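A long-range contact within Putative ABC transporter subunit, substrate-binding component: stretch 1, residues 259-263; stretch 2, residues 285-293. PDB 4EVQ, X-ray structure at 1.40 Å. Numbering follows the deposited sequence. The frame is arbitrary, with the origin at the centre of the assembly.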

ATOM      1  N   VAL A 259       8.192   2.812  -9.115  1.00  8.40           N
ATOM      2  CA  VAL A 259       7.590   4.071  -8.693  1.00  7.83           C
ATOM      3  C   VAL A 259       6.823   3.825  -7.398  1.00  7.72           C
ATOM      4  O   VAL A 259       6.063   2.853  -7.302  1.00  7.62           O
ATOM      5  CB  VAL A 259       6.694   4.640  -9.791  1.00  7.65           C
ATOM      6  CG1 VAL A 259       5.870   5.796  -9.274  1.00  9.99           C
ATOM      7  CG2 VAL A 259       7.536   5.082 -11.003  1.00  9.69           C
ATOM      8  N   LEU A 260       7.034   4.676  -6.403  1.00  7.39           N
ATOM      9  CA  LEU A 260       6.345   4.511  -5.124  1.00  6.58           C
ATOM     10  C   LEU A 260       6.299   5.858  -4.422  1.00  7.31           C
ATOM     11  O   LEU A 260       7.166   6.698  -4.582  1.00  7.86           O
ATOM     12  CB  LEU A 260       7.079   3.480  -4.216  1.00  7.51           C
ATOM     13  CG  LEU A 260       6.257   2.870  -3.079  1.00  7.48           C
ATOM     14  CD1 LEU A 260       5.106   2.026  -3.599  1.00  8.11           C
ATOM     15  CD2 LEU A 260       7.211   2.030  -2.199  1.00  8.03           C
ATOM     16  N   HIS A 261       5.321   5.959  -3.538  1.00  7.15           N
ATOM     17  CA  HIS A 261       5.108   7.100  -2.653  1.00  7.51           C
ATOM     18  C   HIS A 261       6.035   7.166  -1.447  1.00  7.09           C
ATOM     19  O   HIS A 261       5.896   8.039  -0.613  1.00  8.51           O
ATOM     20  CB  HIS A 261       3.632   7.159  -2.267  1.00  7.22           C
ATOM     21  CG  HIS A 261       3.102   5.876  -1.741  1.00  7.39           C
ATOM     22  ND1 HIS A 261       2.963   4.771  -2.554  1.00  8.28           N
ATOM     23  CD2 HIS A 261       2.635   5.527  -0.524  1.00  8.00           C
ATOM     24  CE1 HIS A 261       2.478   3.776  -1.839  1.00  6.66           C
ATOM     25  NE2 HIS A 261       2.260   4.208  -0.611  1.00  7.45           N
ATOM     26  N   TYR A 262       6.978   6.249  -1.339  1.00  6.86           N
ATOM     27  CA  TYR A 262       7.984   6.280  -0.271  1.00  7.13           C
ATOM     28  C   TYR A 262       9.318   5.784  -0.803  1.00  7.90           C
ATOM     29  O   TYR A 262       9.348   4.919  -1.661  1.00  9.24           O
ATOM     30  CB  TYR A 262       7.554   5.387   0.918  1.00  7.53           C
ATOM     31  CG  TYR A 262       8.536   5.403   2.042  1.00  7.53           C
ATOM     32  CD1 TYR A 262       8.731   6.539   2.833  1.00  8.35           C
ATOM     33  CD2 TYR A 262       9.272   4.252   2.351  1.00  7.42           C
ATOM     34  CE1 TYR A 262       9.661   6.552   3.831  1.00  8.78           C
ATOM     35  CE2 TYR A 262      10.202   4.266   3.378  1.00  8.36           C
ATOM     36  CZ  TYR A 262      10.376   5.414   4.129  1.00  9.47           C
ATOM     37  OH  TYR A 262      11.312   5.394   5.143  1.00 10.98           O
ATOM     38  N   VAL A 263      10.400   6.372  -0.306  1.00  8.49           N
ATOM     39  CA  VAL A 263      11.753   5.864  -0.531  1.00 10.68           C
ATOM     40  C   VAL A 263      12.470   6.035   0.795  1.00 10.22           C
ATOM     41  O   VAL A 263      12.296   7.046   1.456  1.00 10.74           O
ATOM     42  CB  VAL A 263      12.560   6.683  -1.555  1.00 15.05           C
ATOM     43  CG1 VAL A 263      13.693   5.807  -2.140  1.00 14.39           C
ATOM     44  CG2 VAL A 263      11.768   7.274  -2.577  1.00 18.36           C
ATOM     45  N   PRO A 285      15.253  -1.918   8.198  1.00 12.61           N
ATOM     46  CA  PRO A 285      14.621  -0.656   7.814  1.00 12.51           C
ATOM     47  C   PRO A 285      13.112  -0.825   7.677  1.00 11.15           C
ATOM     48  O   PRO A 285      12.615  -1.902   7.297  1.00 12.14           O
ATOM     49  CB  PRO A 285      15.232  -0.343   6.464  1.00 14.71           C
ATOM     50  CG  PRO A 285      16.401  -1.217   6.331  1.00 17.96           C
ATOM     51  CD  PRO A 285      16.218  -2.400   7.190  1.00 14.93           C
ATOM     52  N   PRO A 286      12.368   0.264   7.956  1.00 10.43           N
ATOM     53  CA  PRO A 286      10.956   0.226   7.598  1.00  9.54           C
ATOM     54  C   PRO A 286      10.758   0.320   6.106  1.00  9.10           C
ATOM     55  O   PRO A 286      11.543   0.972   5.425  1.00 11.00           O
ATOM     56  CB  PRO A 286      10.386   1.453   8.276  1.00  9.68           C
ATOM     57  CG  PRO A 286      11.557   2.412   8.355  1.00 10.89           C
ATOM     58  CD  PRO A 286      12.794   1.562   8.474  1.00 10.26           C
ATOM     59  N   ASP A 287       9.741  -0.341   5.593  1.00  8.13           N
ATOM     60  CA  ASP A 287       9.333  -0.181   4.199  1.00  8.48           C
ATOM     61  C   ASP A 287       8.023   0.573   4.124  1.00  7.85           C
ATOM     62  O   ASP A 287       7.509   1.096   5.139  1.00  8.02           O
ATOM     63  CB  ASP A 287       9.300  -1.527   3.477  1.00  9.93           C
ATOM     64  CG  ASP A 287       8.311  -2.473   4.055  1.00 11.46           C
ATOM     65  OD1 ASP A 287       7.446  -2.085   4.836  1.00 11.35           O
ATOM     66  OD2 ASP A 287       8.390  -3.692   3.743  1.00 16.34           O
ATOM     67  N   VAL A 288       7.471   0.656   2.924  1.00  6.54           N
ATOM     68  CA  VAL A 288       6.261   1.471   2.706  1.00  5.94           C
ATOM     69  C   VAL A 288       5.117   0.998   3.566  1.00  6.47           C
ATOM     70  O   VAL A 288       4.280   1.816   3.972  1.00  6.80           O
ATOM     71  CB  VAL A 288       5.879   1.498   1.194  1.00  7.15           C
ATOM     72  CG1 VAL A 288       5.400   0.141   0.692  1.00  7.20           C
ATOM     73  CG2 VAL A 288       4.869   2.621   0.898  1.00  7.98           C
ATOM     74  N   PHE A 289       5.016  -0.304   3.837  1.00  6.73           N
ATOM     75  CA  PHE A 289       3.922  -0.837   4.625  1.00  6.45           C
ATOM     76  C   PHE A 289       4.026  -0.352   6.040  1.00  6.43           C
ATOM     77  O   PHE A 289       3.004   0.057   6.659  1.00  7.15           O
ATOM     78  CB  PHE A 289       3.931  -2.368   4.498  1.00  7.54           C
ATOM     79  CG  PHE A 289       3.988  -2.823   3.067  1.00  7.42           C
ATOM     80  CD1 PHE A 289       2.908  -2.673   2.238  1.00  7.85           C
ATOM     81  CD2 PHE A 289       5.125  -3.425   2.561  1.00  6.98           C
ATOM     82  CE1 PHE A 289       2.966  -3.033   0.898  1.00  6.89           C
ATOM     83  CE2 PHE A 289       5.201  -3.830   1.264  1.00  7.57           C
ATOM     84  CZ  PHE A 289       4.139  -3.628   0.423  1.00  7.83           C
ATOM     85  N   ALA A 290       5.233  -0.345   6.601  1.00  7.17           N
ATOM     86  CA  ALA A 290       5.437   0.235   7.926  1.00  7.93           C
ATOM     87  C   ALA A 290       5.094   1.713   7.976  1.00  7.37           C
ATOM     88  O   ALA A 290       4.475   2.167   8.952  1.00  8.04           O
ATOM     89  CB  ALA A 290       6.851   0.014   8.375  1.00  9.30           C
ATOM     90  N   VAL A 291       5.438   2.477   6.942  1.00  7.27           N
ATOM     91  CA  VAL A 291       5.083   3.875   6.886  1.00  7.48           C
ATOM     92  C   VAL A 291       3.588   4.041   6.900  1.00  7.16           C
ATOM     93  O   VAL A 291       3.051   4.946   7.576  1.00  8.16           O
ATOM     94  CB  VAL A 291       5.655   4.516   5.618  1.00  8.20           C
ATOM     95  CG1 VAL A 291       5.155   5.937   5.423  1.00  9.19           C
ATOM     96  CG2 VAL A 291       7.177   4.536   5.648  1.00  9.11           C
ATOM     97  N   GLN A 292       2.868   3.249   6.123  1.00  6.54           N
ATOM     98  CA  GLN A 292       1.436   3.336   6.028  1.00  7.00           C
ATOM     99  C   GLN A 292       0.768   3.024   7.365  1.00  7.89           C
ATOM    100  O   GLN A 292      -0.242   3.650   7.707  1.00  8.93           O
ATOM    101  CB  GLN A 292       0.900   2.434   4.904  1.00  7.62           C
ATOM    102  CG  GLN A 292       1.317   2.944   3.524  1.00  7.12           C
ATOM    103  CD  GLN A 292       1.132   1.962   2.379  1.00  7.14           C
ATOM    104  OE1 GLN A 292       1.328   2.323   1.239  1.00  6.87           O
ATOM    105  NE2 GLN A 292       0.751   0.730   2.679  1.00  6.86           N
ATOM    106  N   GLY A 293       1.310   2.105   8.128  1.00  7.89           N
ATOM    107  CA  GLY A 293       0.816   1.809   9.476  1.00  7.49           C
ATOM    108  C   GLY A 293       1.101   2.925  10.439  1.00  8.04           C
ATOM    109  O   GLY A 293       0.235   3.314  11.243  1.00  8.30           O
TER

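A strand that runs out into a loop can pack against the first turns of a helix without any backbone pairing, provided that side chains bridge the gap. The contact between residues 259-263 and 285-293 is a compact example. Val259 and Leu260 form the end of a strand, and the chain then leaves the extended pattern at His261, whose phi and psi of -77° and 3° break the run of extended values around it. The second stretch approaches through Pro285 and Pro286 and enters a helix at Val288. Asp287 occupies the N-cap position: its OD1 accepts weak hydrogen bonds from Phe289 N at 3.2 Å and Ala290 N at 3.3 Å. The regular helical pattern follows at once, with Val291 N 3.1 Å from Asp287 O and Gln292 N 2.9 Å from Val288 O. The backbones come closest at Tyr262 and Val288, whose CA atoms are 5.9 Å apart, and no backbone hydrogen bond joins the stretches.

Side chains make the contact; the two stretches together bury 299 Å², both sides summed, and Tyr262 contributes the largest share. Its CA-to-CB bond points toward the helix and chi1 is t, carrying the ring past Val288 to Val291. There Val291 CG2 sits 3.5 Å from the centroid of the Tyr262 ring and only 7° off the ring normal, a CH-pi contact in which a methyl group meets the aromatic face almost squarely. The branched valine suits this position because it offers a methyl close to the backbone. At the ring edge, Tyr262 CE2 lies 4.1 Å from Pro286 O, while the tyrosine hydroxyl is satisfied elsewhere in the structure.

Val288, nearly a turn before Val291, is the common neighbour of all three contacting residues of the first stretch. Its CB lies 3.7 Å from Leu260 CD2, and its CG2 lies 3.9 Å from Tyr262 CB and 3.4 Å from His261 NE2. A compact, branched apolar side chain on the first residue of the helix thus meets Leu260, His261 and Tyr262 together.

The polar element is a single hydrogen bond: His261 NE2 donates to Gln292 OE1 at 2.8 Å, with a nearly straight angle of 166°. Both CA-to-CB bonds point sideways, yet the ends of the side chains come nearer, the histidine through its p rotamer and the glutamine through an extended chi2 and chi3. OE1 meets the imidazole near its plane, as a ring N-H requires. Gln292 NE2 is hydrogen-bonded elsewhere, so this buried amide has partners at both ends.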